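Local coordinates for protein neuraminidase (Influenza A virus, PDB 4GEZ) that forms the neuraminidase-like head of a bat influenza virus, which may remove terminal sialic acids although its putative active site has diverged, at residues A[321-326]-A[346-351]; A[29-34]-A[358-363]; A[164-169]-A[182-187]; A[214-219]-A[228-233]. All coordinates share one frame; numbering follows the deposited sequence.

Contact 1. Residues A[321-326]-A[346-351]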
loop_
_atom_site.group_PDB
_atom_site.type_symbol
_atom_site.label_atom_id
_atom_site.label_comp_id
_atom_site.label_asym_id
_atom_site.label_seq_id
_atom_site.Cartn_x
_atom_site.Cartn_y
_atom_site.Cartn_z
ATOM N N LYS A 321 20.778 25.903 4.627
ATOM C CA LYS A 321 19.927 24.859 5.178
ATOM C C LYS A 321 20.200 24.623 6.652
ATOM O O LYS A 321 21.354 24.477 7.058
ATOM C CB LYS A 321 20.136 23.554 4.404
ATOM C CG LYS A 321 19.148 23.344 3.272
ATOM C CD LYS A 321 17.984 22.495 3.741
ATOM C CE LYS A 321 16.950 22.324 2.646
ATOM N NZ LYS A 321 15.838 21.424 3.063
ATOM N N ARG A 322 19.141 24.582 7.454
ATOM C CA ARG A 322 19.306 24.246 8.858
ATOM C C ARG A 322 19.605 22.752 8.927
ATOM O O ARG A 322 18.916 21.932 8.310
ATOM C CB ARG A 322 18.059 24.604 9.677
ATOM C CG ARG A 322 18.264 24.485 11.190
ATOM C CD ARG A 322 17.106 25.055 12.008
ATOM N NE ARG A 322 17.406 25.057 13.442
ATOM C CZ ARG A 322 17.344 23.980 14.222
ATOM N NH1 ARG A 322 16.997 22.806 13.713
ATOM N NH2 ARG A 322 17.634 24.074 15.513
ATOM N N THR A 323 20.643 22.409 9.676
ATOM C CA THR A 323 21.188 21.062 9.677
ATOM C C THR A 323 21.075 20.546 11.109
ATOM O O THR A 323 21.115 21.336 12.054
ATOM C CB THR A 323 22.647 21.075 9.140
ATOM O OG1 THR A 323 22.688 20.498 7.827
ATOM C CG2 THR A 323 23.610 20.339 10.055
ATOM N N GLY A 324 20.907 19.238 11.277
ATOM C CA GLY A 324 20.767 18.660 12.601
ATOM C C GLY A 324 21.699 17.481 12.781
ATOM O O GLY A 324 22.894 17.578 12.497
ATOM N N ARG A 325 21.153 16.373 13.269
ATOM C CA ARG A 325 21.925 15.162 13.523
ATOM C C ARG A 325 22.488 14.558 12.238
ATOM O O ARG A 325 21.921 14.738 11.156
ATOM C CB ARG A 325 21.035 14.140 14.232
ATOM C CG ARG A 325 20.607 14.554 15.626
ATOM C CD ARG A 325 19.445 13.708 16.123
ATOM N NE ARG A 325 19.728 12.281 16.029
ATOM C CZ ARG A 325 19.185 11.473 15.125
ATOM N NH1 ARG A 325 18.314 11.949 14.245
ATOM N NH2 ARG A 325 19.506 10.190 15.102
ATOM N N SER A 326 23.596 13.830 12.371
ATOM C CA SER A 326 24.171 13.068 11.262
ATOM C C SER A 326 24.830 11.802 11.799
ATOM O O SER A 326 25.255 11.759 12.958
ATOM C CB SER A 326 25.192 13.900 10.479
ATOM O OG SER A 326 26.157 14.472 11.344
ATOM N N LEU A 346 21.700 12.534 7.152
ATOM C CA LEU A 346 21.814 13.903 7.642
ATOM C C LEU A 346 20.430 14.535 7.752
ATOM O O LEU A 346 19.698 14.611 6.764
ATOM C CB LEU A 346 22.687 14.711 6.670
ATOM C CG LEU A 346 22.900 16.219 6.829
ATOM C CD1 LEU A 346 23.846 16.459 7.981
ATOM C CD2 LEU A 346 23.417 16.859 5.548
ATOM N N GLU A 347 20.092 15.035 8.938
ATOM C CA GLU A 347 18.821 15.728 9.132
ATOM C C GLU A 347 18.874 17.107 8.490
ATOM O O GLU A 347 19.735 17.918 8.828
ATOM C CB GLU A 347 18.505 15.904 10.621
ATOM C CG GLU A 347 18.106 14.645 11.383
ATOM C CD GLU A 347 17.843 14.936 12.854
ATOM O OE1 GLU A 347 17.301 14.055 13.554
ATOM O OE2 GLU A 347 18.197 16.044 13.313
ATOM N N ILE A 348 17.952 17.378 7.571
ATOM C CA ILE A 348 17.837 18.717 7.008
ATOM C C ILE A 348 16.412 19.223 7.158
ATOM O O ILE A 348 15.451 18.517 6.826
ATOM C CB ILE A 348 18.277 18.783 5.527
ATOM C CG1 ILE A 348 17.566 17.724 4.692
ATOM C CG2 ILE A 348 19.795 18.650 5.415
ATOM C CD1 ILE A 348 17.828 17.847 3.195
ATOM N N GLU A 349 16.279 20.451 7.652
ATOM C CA GLU A 349 14.966 21.020 7.928
ATOM C C GLU A 349 14.261 21.477 6.662
ATOM O O GLU A 349 14.843 22.200 5.851
ATOM C CB GLU A 349 15.080 22.200 8.898
ATOM C CG GLU A 349 13.734 22.823 9.258
ATOM C CD GLU A 349 13.834 23.875 10.344
ATOM O OE1 GLU A 349 14.362 23.560 11.432
ATOM O OE2 GLU A 349 13.378 25.015 10.109
ATOM N N ASP A 350 13.015 21.033 6.497
ATOM C CA ASP A 350 12.143 21.543 5.446
ATOM C C ASP A 350 11.578 22.872 5.925
ATOM O O ASP A 350 10.596 22.906 6.670
ATOM C CB ASP A 350 11.006 20.558 5.174
ATOM C CG ASP A 350 10.175 20.934 3.958
ATOM O OD1 ASP A 350 10.230 22.104 3.514
ATOM O OD2 ASP A 350 9.447 20.051 3.460
ATOM N N GLN A 351 12.202 23.963 5.495
ATOM C CA GLN A 351 11.843 25.298 5.974
ATOM C C GLN A 351 10.478 25.803 5.494
ATOM O O GLN A 351 9.968 26.796 6.020
ATOM C CB GLN A 351 12.951 26.306 5.646
ATOM C CG GLN A 351 13.091 26.653 4.167
ATOM C CD GLN A 351 13.732 25.536 3.364
ATOM O OE1 GLN A 351 14.208 24.548 3.925
ATOM N NE2 GLN A 351 13.764 25.695 2.046
#
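Glu347 and Arg325 meet at a beta bulge between two antiparallel strands of one propeller blade, where Gly324 and Arg325 together stand opposite Glu347 and shift the register by one residue. The Glu347 side chain runs extended beyond CG, bringing its carboxylate against the bulge. There OE2 accepts the backbone N of Arg325 at 3.0 Å, a donor arriving from above the carboxylate plane. The Arg325 chain bends at CG-CD (chi3 53°), so the guanidinium folds back and offers NH1 at its edge to Glu347 OE1. This is a salt bridge whose modelled length is doubtfully short; the two flat groups stand 63° apart. NE and NH2 of Arg325 bind Gln273 OE1 and Ala49 O, which fixes the rotation of the guanidinium.

Farther along, Arg322 and Glu349 cross with their charged planes turned 29° apart. Arg322 NH1 and Glu349 OE1 form a salt bridge of 3.6 Å that comes in obliquely to the guanidinium; Arg322 CD lies 3.2 Å from the same Glu349 OE1. Thr323, Ile348, Leu346 and Ser326 occupy the opposite face, where Ser326 CB packs on Leu346 CD1 at 3.8 Å and strand 294-301 contributes Phe296. Backbone bonds run up to and through the bulge: Glu349 N to Arg322 O at 3.1 Å, Gly324 N to Glu347 O at 3.0 Å, and Glu347 N to Arg325 O at 2.9 Å. Lys321, at the corner before its strand, crosses Ile348, and its NZ reaches Glu349 O at 3.1 Å from above the carbonyl plane.

Contact 2. Residues A[29-34]-A[358-363]; sequences THRGFP and IQELST
Thr363 receives both Thr29 and His30, so a single residue of the strand faces two of the incoming chain. Thr363 O accepts Thr29 N at 2.8 Å and His30 N more weakly at 3.4 Å. In return Thr363 N binds His30 O at 3.1 Å. With chi1 at 64°, Thr363 OG1 sits between its own backbone N and carbonyl carbon. From there it meets His30 ND1 in the plane of the imidazole edge at 2.9 Å, and also bonds Thr29 OG1, at a doubtfully short modelled length. The two threonine side chains cross at about a right angle.

Beyond the bulge, Glu360 extends toward the departing chain. OE2 takes the backbone N of Gly32, again at a modelled length too short to trust, while OE1 and Arg31 NH1 form a long salt bridge of 3.7 Å. Arg31 has stronger partners: its NH2 pairs with Glu81 of the second subunit and bonds Trp376 O. Ser362 OG, on the same strand, bonds Leu346 O of strand 343-349. The doubled pairing is a classic beta bulge, here within the pairing of N-terminal and C-terminal strands in one blade (the 'velcro' closure) by which beta-propellers close their ring.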
loop_
_atom_site.group_PDB
_atom_site.type_symbol
_atom_site.label_atom_id
_atom_site.label_comp_id
_atom_site.label_asym_id
_atom_site.label_seq_id
_atom_site.Cartn_x
_atom_site.Cartn_y
_atom_site.Cartn_z
ATOM N N THR A 29 21.928 10.493 -2.197
ATOM C CA THR A 29 21.137 9.386 -2.704
ATOM C C THR A 29 19.674 9.639 -2.366
ATOM O O THR A 29 18.774 9.156 -3.047
ATOM C CB THR A 29 21.603 8.032 -2.118
ATOM O OG1 THR A 29 21.749 8.137 -0.695
ATOM C CG2 THR A 29 22.934 7.626 -2.726
ATOM N N HIS A 30 19.449 10.431 -1.324
ATOM C CA HIS A 30 18.098 10.833 -0.953
ATOM C C HIS A 30 18.033 12.293 -0.538
ATOM O O HIS A 30 18.735 12.741 0.369
ATOM C CB HIS A 30 17.538 9.927 0.143
ATOM C CG HIS A 30 17.311 8.521 -0.309
ATOM N ND1 HIS A 30 18.273 7.540 -0.230
ATOM C CD2 HIS A 30 16.219 7.937 -0.869
ATOM C CE1 HIS A 30 17.786 6.411 -0.716
ATOM N NE2 HIS A 30 16.547 6.624 -1.109
ATOM N N ARG A 31 17.164 13.017 -1.231
ATOM C CA ARG A 31 16.975 14.441 -1.042
ATOM C C ARG A 31 15.660 14.751 -1.736
ATOM O O ARG A 31 15.558 14.633 -2.962
ATOM C CB ARG A 31 18.130 15.210 -1.688
ATOM C CG ARG A 31 17.925 16.706 -1.797
ATOM C CD ARG A 31 17.956 17.337 -0.429
ATOM N NE ARG A 31 18.274 18.758 -0.486
ATOM C CZ ARG A 31 17.387 19.721 -0.273
ATOM N NH1 ARG A 31 16.126 19.408 -0.007
ATOM N NH2 ARG A 31 17.755 20.993 -0.336
ATOM N N GLY A 32 14.659 15.149 -0.955
ATOM C CA GLY A 32 13.304 15.271 -1.461
ATOM C C GLY A 32 12.918 16.680 -1.860
ATOM O O GLY A 32 13.776 17.508 -2.157
ATOM N N PHE A 33 11.614 16.937 -1.855
ATOM C CA PHE A 33 11.054 18.211 -2.279
ATOM C C PHE A 33 10.283 18.836 -1.112
ATOM O O PHE A 33 9.950 18.138 -0.151
ATOM C CB PHE A 33 10.149 17.997 -3.502
ATOM C CG PHE A 33 8.998 17.062 -3.258
ATOM C CD1 PHE A 33 9.103 15.717 -3.587
ATOM C CD2 PHE A 33 7.808 17.527 -2.711
ATOM C CE1 PHE A 33 8.044 14.846 -3.374
ATOM C CE2 PHE A 33 6.745 16.664 -2.490
ATOM C CZ PHE A 33 6.864 15.320 -2.823
ATOM N N PRO A 34 10.019 20.154 -1.179
ATOM C CA PRO A 34 9.307 20.822 -0.081
ATOM C C PRO A 34 7.883 20.314 0.083
ATOM O O PRO A 34 7.144 20.241 -0.899
ATOM C CB PRO A 34 9.281 22.291 -0.524
ATOM C CG PRO A 34 10.418 22.425 -1.471
ATOM C CD PRO A 34 10.487 21.120 -2.193
ATOM N N ILE A 358 9.246 19.232 10.207
ATOM C CA ILE A 358 9.741 18.311 9.199
ATOM C C ILE A 358 11.257 18.384 9.104
ATOM O O ILE A 358 11.818 19.371 8.623
ATOM C CB ILE A 358 9.115 18.575 7.813
ATOM C CG1 ILE A 358 7.605 18.342 7.867
ATOM C CG2 ILE A 358 9.733 17.649 6.764
ATOM C CD1 ILE A 358 7.223 16.893 8.132
ATOM N N GLN A 359 11.908 17.334 9.597
ATOM C CA GLN A 359 13.330 17.126 9.389
ATOM C C GLN A 359 13.430 16.045 8.337
ATOM O O GLN A 359 13.125 14.886 8.606
ATOM C CB GLN A 359 14.018 16.635 10.670
ATOM C CG GLN A 359 13.844 17.509 11.907
ATOM C CD GLN A 359 14.716 18.749 11.870
ATOM O OE1 GLN A 359 14.614 19.565 10.956
ATOM N NE2 GLN A 359 15.597 18.884 12.854
ATOM N N GLU A 360 13.805 16.424 7.123
ATOM C CA GLU A 360 14.031 15.424 6.095
ATOM C C GLU A 360 15.303 14.656 6.429
ATOM O O GLU A 360 16.315 15.249 6.827
ATOM C CB GLU A 360 14.135 16.065 4.711
ATOM C CG GLU A 360 14.211 15.049 3.579
ATOM C CD GLU A 360 14.653 15.656 2.267
ATOM O OE1 GLU A 360 14.525 16.887 2.094
ATOM O OE2 GLU A 360 15.136 14.892 1.409
ATOM N N LEU A 361 15.259 13.339 6.273
ATOM C CA LEU A 361 16.449 12.529 6.498
ATOM C C LEU A 361 17.170 12.319 5.170
ATOM O O LEU A 361 16.837 11.406 4.413
ATOM C CB LEU A 361 16.075 11.185 7.132
ATOM C CG LEU A 361 17.207 10.405 7.813
ATOM C CD1 LEU A 361 17.709 11.157 9.031
ATOM C CD2 LEU A 361 16.763 9.001 8.211
ATOM N N SER A 362 18.140 13.185 4.879
ATOM C CA SER A 362 18.907 13.082 3.642
ATOM C C SER A 362 20.006 12.033 3.795
ATOM O O SER A 362 20.431 11.729 4.909
ATOM C CB SER A 362 19.519 14.439 3.279
ATOM O OG SER A 362 20.524 14.801 4.203
ATOM N N THR A 363 20.452 11.472 2.672
ATOM C CA THR A 363 21.524 10.481 2.679
ATOM C C THR A 363 22.552 10.833 1.615
ATOM O O THR A 363 22.196 11.243 0.512
ATOM C CB THR A 363 21.008 9.031 2.433
ATOM O OG1 THR A 363 20.441 8.926 1.119
ATOM C CG2 THR A 363 19.962 8.637 3.460
#

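Contact 3. Residues A[164-169]-A[182-187]; sequences CFVIVS and YELQNG. With NAG (2-acetamido-2-deoxy-beta-D-glucopyranose), chain T.
Phe165 sets its CG anti to the carbonyl carbon (chi1 -56°), while Glu183 swings CG away from its backbone N (chi1 -179°) and runs on extended. Ring and carboxylate chain therefore lie side by side and point the same way, with CE2 of Phe165 3.5 Å from CG of Glu183 and the ring and carboxylate planes 54° apart. The ring packs on the methylenes, and the charge is met beyond them, where Glu183 OE1 forms a salt bridge with Arg191 NE.

Cys164, Val166, Tyr182 and Leu184 hold the other face. Val168 CG2 comes obliquely to the Tyr182 ring, 3.6 Å from CD1, and Val166 CG1 rests on Tyr182 CB at 4.0 Å. The tyrosine ring also stacks with Phe142 and meets Trp192, while Cys164 is joined to Cys159 by a disulfide. Beneath these side chains, paired backbone bonds fix the register: Leu184 N to Cys164 O at 2.7 Å, Cys164 N to Leu184 O at 2.9 Å, and Tyr182 N to Val166 O at 2.9 Å, with Val166 N returning to Tyr182 O at 3.3 Å.

Past the strand the chain turns at Asn186, whose ND2 carries an N-acetylglucosamine through a 1.4 Å covalent bond to C1. Glu183 and Gln185 are ligands of a calcium site of this protein, though no calcium is bound to this chain there. Alternating faces and paired bonds make this an antiparallel beta hairpin, the two central strands of a four-stranded blade in the neuraminidase propeller, with the glycosylated Asn186 in the turn that leads on to the outermost strand 188-194.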
loop_
_atom_site.group_PDB
_atom_site.type_symbol
_atom_site.label_atom_id
_atom_site.label_comp_id
_atom_site.label_asym_id
_atom_site.label_seq_id
_atom_site.Cartn_x
_atom_site.Cartn_y
_atom_site.Cartn_z
ATOM N N CYS A 164 26.425 -8.943 16.687
ATOM C CA CYS A 164 26.013 -7.548 16.557
ATOM C C CYS A 164 26.495 -6.700 17.727
ATOM O O CYS A 164 26.432 -7.128 18.877
ATOM C CB CYS A 164 24.490 -7.442 16.400
ATOM S SG CYS A 164 23.854 -8.256 14.917
ATOM N N PHE A 165 26.945 -5.484 17.436
ATOM C CA PHE A 165 27.532 -4.643 18.471
ATOM C C PHE A 165 26.832 -3.293 18.551
ATOM O O PHE A 165 26.501 -2.690 17.528
ATOM C CB PHE A 165 29.026 -4.447 18.213
ATOM C CG PHE A 165 29.798 -5.734 18.095
ATOM C CD1 PHE A 165 30.005 -6.321 16.851
ATOM C CD2 PHE A 165 30.318 -6.354 19.225
ATOM C CE1 PHE A 165 30.719 -7.506 16.733
ATOM C CE2 PHE A 165 31.034 -7.540 19.120
ATOM C CZ PHE A 165 31.234 -8.117 17.872
ATOM N N VAL A 166 26.616 -2.820 19.774
ATOM C CA VAL A 166 25.898 -1.575 20.003
ATOM C C VAL A 166 26.441 -0.953 21.284
ATOM O O VAL A 166 26.835 -1.671 22.206
ATOM C CB VAL A 166 24.359 -1.828 20.093
ATOM C CG1 VAL A 166 24.039 -2.747 21.255
ATOM C CG2 VAL A 166 23.589 -0.520 20.227
ATOM N N ILE A 167 26.478 0.374 21.342
ATOM C CA ILE A 167 26.961 1.058 22.534
ATOM C C ILE A 167 25.792 1.560 23.376
ATOM O O ILE A 167 24.937 2.300 22.887
ATOM C CB ILE A 167 27.917 2.216 22.164
ATOM C CG1 ILE A 167 29.204 1.653 21.560
ATOM C CG2 ILE A 167 28.244 3.067 23.383
ATOM C CD1 ILE A 167 29.836 2.539 20.516
ATOM N N VAL A 168 25.765 1.156 24.644
ATOM C CA VAL A 168 24.681 1.519 25.547
ATOM C C VAL A 168 25.245 2.479 26.579
ATOM O O VAL A 168 26.294 2.215 27.169
ATOM C CB VAL A 168 24.079 0.270 26.239
ATOM C CG1 VAL A 168 23.017 0.669 27.257
ATOM C CG2 VAL A 168 23.493 -0.678 25.208
ATOM N N SER A 169 24.546 3.590 26.799
ATOM C CA SER A 169 25.003 4.604 27.743
ATOM C C SER A 169 24.117 4.638 28.975
ATOM O O SER A 169 22.922 4.361 28.887
ATOM C CB SER A 169 25.027 5.988 27.085
ATOM O OG SER A 169 25.924 6.020 25.994
ATOM N N TYR A 182 27.900 -3.809 23.866
ATOM C CA TYR A 182 27.187 -5.071 24.011
ATOM C C TYR A 182 27.372 -5.916 22.763
ATOM O O TYR A 182 27.313 -5.401 21.647
ATOM C CB TYR A 182 25.696 -4.833 24.276
ATOM C CG TYR A 182 25.382 -4.562 25.726
ATOM C CD1 TYR A 182 25.623 -3.315 26.287
ATOM C CD2 TYR A 182 24.860 -5.561 26.538
ATOM C CE1 TYR A 182 25.343 -3.066 27.615
ATOM C CE2 TYR A 182 24.578 -5.323 27.869
ATOM C CZ TYR A 182 24.823 -4.072 28.400
ATOM O OH TYR A 182 24.548 -3.813 29.722
ATOM N N GLU A 183 27.623 -7.208 22.955
ATOM C CA GLU A 183 27.715 -8.138 21.839
ATOM C C GLU A 183 26.472 -9.008 21.849
ATOM O O GLU A 183 26.148 -9.628 22.865
ATOM C CB GLU A 183 28.964 -9.017 21.929
ATOM C CG GLU A 183 29.086 -9.978 20.748
ATOM C CD GLU A 183 30.238 -10.955 20.878
ATOM O OE1 GLU A 183 31.276 -10.590 21.473
ATOM O OE2 GLU A 183 30.101 -12.089 20.370
ATOM N N LEU A 184 25.775 -9.046 20.720
ATOM C CA LEU A 184 24.518 -9.770 20.628
ATOM C C LEU A 184 24.569 -10.864 19.575
ATOM O O LEU A 184 25.288 -10.762 18.580
ATOM C CB LEU A 184 23.368 -8.810 20.299
ATOM C CG LEU A 184 23.303 -7.492 21.068
ATOM C CD1 LEU A 184 22.189 -6.598 20.539
ATOM C CD2 LEU A 184 23.097 -7.782 22.531
ATOM N N GLN A 185 23.790 -11.911 19.810
ATOM C CA GLN A 185 23.628 -12.986 18.853
ATOM C C GLN A 185 22.214 -13.518 18.963
ATOM O O GLN A 185 21.767 -13.882 20.054
ATOM C CB GLN A 185 24.625 -14.111 19.127
ATOM C CG GLN A 185 25.035 -14.878 17.879
ATOM C CD GLN A 185 26.158 -15.866 18.137
ATOM O OE1 GLN A 185 27.080 -15.590 18.904
ATOM N NE2 GLN A 185 26.078 -17.031 17.507
ATOM N N ASN A 186 21.518 -13.560 17.830
ATOM C CA ASN A 186 20.137 -14.024 17.783
ATOM C C ASN A 186 19.239 -13.269 18.763
ATOM O O ASN A 186 18.329 -13.838 19.372
ATOM C CB ASN A 186 20.118 -15.536 18.019
ATOM C CG ASN A 186 20.951 -16.273 16.989
ATOM O OD1 ASN A 186 21.034 -15.838 15.841
ATOM N ND2 ASN A 186 21.633 -17.339 17.404
ATOM N N GLY A 187 19.516 -11.974 18.897
ATOM C CA GLY A 187 18.770 -11.100 19.783
ATOM C C GLY A 187 19.086 -11.342 21.244
ATOM O O GLY A 187 18.345 -10.906 22.128
HETATM C C1 NAG T . 21.975 -18.126 16.243
HETATM C C2 NAG T . 22.897 -19.320 16.489
HETATM C C3 NAG T . 22.007 -20.547 16.530
HETATM C C4 NAG T . 21.483 -20.770 15.122
HETATM C C5 NAG T . 20.851 -19.489 14.583
HETATM C C6 NAG T . 19.455 -19.748 14.032
HETATM C C7 NAG T . 24.901 -18.787 15.074
HETATM C C8 NAG T . 25.749 -19.334 13.962
HETATM N N2 NAG T . 23.854 -19.539 15.410
HETATM O O3 NAG T . 20.924 -20.321 17.403
HETATM O O4 NAG T . 22.571 -21.124 14.303
HETATM O O5 NAG T . 20.765 -18.520 15.610
HETATM O O6 NAG T . 18.846 -18.523 13.693
HETATM O O7 NAG T . 25.187 -17.712 15.599
#

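Contact 4. Residues A[214-219]-A[228-233]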
loop_
_atom_site.group_PDB
_atom_site.type_symbol
_atom_site.label_atom_id
_atom_site.label_comp_id
_atom_site.label_asym_id
_atom_site.label_seq_id
_atom_site.Cartn_x
_atom_site.Cartn_y
_atom_site.Cartn_z
ATOM N N ILE A 214 35.676 -2.033 14.139
ATOM C CA ILE A 214 34.530 -1.143 14.249
ATOM C C ILE A 214 35.035 0.225 14.675
ATOM O O ILE A 214 35.836 0.344 15.606
ATOM C CB ILE A 214 33.472 -1.654 15.243
ATOM C CG1 ILE A 214 32.852 -2.955 14.737
ATOM C CG2 ILE A 214 32.366 -0.626 15.415
ATOM C CD1 ILE A 214 33.310 -4.183 15.484
ATOM N N LYS A 215 34.578 1.256 13.979
ATOM C CA LYS A 215 34.987 2.614 14.284
ATOM C C LYS A 215 33.735 3.432 14.528
ATOM O O LYS A 215 32.837 3.462 13.687
ATOM C CB LYS A 215 35.800 3.181 13.119
ATOM C CG LYS A 215 37.002 2.315 12.778
ATOM C CD LYS A 215 37.737 2.788 11.539
ATOM C CE LYS A 215 38.859 1.822 11.180
ATOM N NZ LYS A 215 39.668 2.304 10.025
ATOM N N CYS A 216 33.671 4.084 15.681
ATOM C CA CYS A 216 32.496 4.857 16.053
ATOM C C CYS A 216 32.911 6.282 16.377
ATOM O O CYS A 216 33.965 6.510 16.971
ATOM C CB CYS A 216 31.785 4.230 17.263
ATOM S SG CYS A 216 31.292 2.502 17.058
ATOM N N THR A 217 32.066 7.232 16.006
ATOM C CA THR A 217 32.271 8.624 16.364
ATOM C C THR A 217 31.273 8.944 17.464
ATOM O O THR A 217 30.101 8.582 17.361
ATOM C CB THR A 217 32.021 9.551 15.160
ATOM O OG1 THR A 217 32.873 9.166 14.072
ATOM C CG2 THR A 217 32.297 11.001 15.526
ATOM N N GLY A 218 31.724 9.603 18.524
ATOM C CA GLY A 218 30.830 9.932 19.620
ATOM C C GLY A 218 30.531 11.417 19.693
ATOM O O GLY A 218 31.013 12.214 18.881
ATOM N N THR A 219 29.721 11.789 20.675
ATOM C CA THR A 219 29.389 13.181 20.912
ATOM C C THR A 219 29.583 13.442 22.391
ATOM O O THR A 219 29.021 12.735 23.229
ATOM C CB THR A 219 27.918 13.483 20.547
ATOM O OG1 THR A 219 27.683 13.182 19.164
ATOM C CG2 THR A 219 27.594 14.953 20.799
ATOM N N PRO A 228 34.917 12.548 20.400
ATOM C CA PRO A 228 35.691 11.379 20.817
ATOM C C PRO A 228 35.531 10.251 19.811
ATOM O O PRO A 228 34.464 10.087 19.208
ATOM C CB PRO A 228 35.046 10.990 22.154
ATOM C CG PRO A 228 33.661 11.571 22.098
ATOM C CD PRO A 228 33.817 12.853 21.335
ATOM N N LEU A 229 36.595 9.481 19.630
ATOM C CA LEU A 229 36.601 8.402 18.654
ATOM C C LEU A 229 36.852 7.076 19.348
ATOM O O LEU A 229 37.606 6.998 20.322
ATOM C CB LEU A 229 37.669 8.650 17.584
ATOM C CG LEU A 229 37.262 9.364 16.291
ATOM C CD1 LEU A 229 36.375 10.566 16.531
ATOM C CD2 LEU A 229 38.502 9.802 15.552
ATOM N N LEU A 230 36.216 6.031 18.832
ATOM C CA LEU A 230 36.346 4.694 19.389
ATOM C C LEU A 230 36.700 3.708 18.290
ATOM O O LEU A 230 36.126 3.753 17.204
ATOM C CB LEU A 230 35.028 4.291 20.064
ATOM C CG LEU A 230 34.862 2.873 20.614
ATOM C CD1 LEU A 230 35.759 2.639 21.820
ATOM C CD2 LEU A 230 33.411 2.604 20.976
ATOM N N ARG A 231 37.646 2.819 18.572
ATOM C CA ARG A 231 37.994 1.757 17.639
ATOM C C ARG A 231 38.004 0.457 18.418
ATOM O O ARG A 231 38.641 0.368 19.467
ATOM C CB ARG A 231 39.383 1.993 17.039
ATOM C CG ARG A 231 39.596 3.389 16.482
ATOM C CD ARG A 231 41.055 3.629 16.141
ATOM N NE ARG A 231 41.269 4.977 15.628
ATOM C CZ ARG A 231 42.462 5.550 15.496
ATOM N NH1 ARG A 231 43.561 4.884 15.823
ATOM N NH2 ARG A 231 42.556 6.785 15.025
ATOM N N PHE A 232 37.304 -0.553 17.913
ATOM C CA PHE A 232 37.317 -1.857 18.563
ATOM C C PHE A 232 37.125 -3.048 17.632
ATOM O O PHE A 232 36.732 -2.894 16.477
ATOM C CB PHE A 232 36.348 -1.906 19.753
ATOM C CG PHE A 232 34.905 -1.792 19.379
ATOM C CD1 PHE A 232 34.279 -0.558 19.390
ATOM C CD2 PHE A 232 34.162 -2.919 19.062
ATOM C CE1 PHE A 232 32.950 -0.439 19.071
ATOM C CE2 PHE A 232 32.828 -2.810 18.741
ATOM C CZ PHE A 232 32.221 -1.567 18.748
ATOM N N THR A 233 37.408 -4.234 18.165
ATOM C CA THR A 233 37.374 -5.474 17.396
ATOM C C THR A 233 36.243 -6.384 17.863
ATOM O O THR A 233 35.542 -6.075 18.824
ATOM C CB THR A 233 38.703 -6.237 17.534
ATOM O OG1 THR A 233 38.890 -6.627 18.900
ATOM C CG2 THR A 233 39.864 -5.361 17.102
#
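Ile214 lies against one face of the Phe232 ring from its first side-chain carbon onward. CB stands 3.8 Å from the centroid of the Phe232 ring and 17° off the normal, a CH-pi contact. From CB the CG2 branch turns toward the ring tip, where it touches Phe232 CZ at 3.5 Å. The CG1 branch passes Phe232 CE2 at 4.0 Å and ends in CD1, which closes on Phe232 CE2 to 3.6 Å, so both branches lie over the same face, CG2 near the CZ-CE1 side and CD1 near the CE2-CD2 side.

The ring is brought back over the neighbouring strand by chi1 of 66°, which wedges Phe232 CG between its own backbone N and carbonyl carbon. Leu230 CG meets its edge in plane, and Cys216 SG, disulfide-bonded to Cys207, approaches Phe232 CE1 obliquely at 3.9 Å.

These strands form a beta hairpin at the middle of a four-stranded antiparallel propeller blade. Ile214, Cys216, Leu230 and Phe232 share one face, where Ile214 also packs on Ile158 and Ile160 of the preceding blade. Lys215 and Arg231 project from the other, and their positive ends are drawn to acidic partners: Lys215 NZ to Glu279, Arg231 NE to Asp278 and Arg231 NH2 to Glu306. Ile214 N bonds Phe232 O at 2.7 Å, and the backbone ladder continues to the loop end, where Gly218 N meets Pro228 O at 2.9 Å. Next to Gly218 lies Thr219, its OG1 bound to Ile272 O and its side chain about 5 Å from the bound calcium ion.

How the contacts relate
Three blades of the propeller are sampled. Contacts 1 and 2 lie in the same four-stranded sheet, their centres 9 Å apart, and strands 343-349 and 359-367 adjoin through Ile348 O to Glu360 N at 2.7 Å; both contacts touch the second subunit. Contacts 3 and 4 are hairpins of successive blades, centred 15 Å apart, whose faces pack together, with Ile167 CD1 3.6 Å from Leu230 CD2. This pair sits across the chain's centre from the first, 24 to 29 Å away between centres. Along the chain 29-34 comes first, then contacts 3, 4 and 1, and finally 358-363, so contact 2 joins the chain's early and late parts and closes the ring of blades.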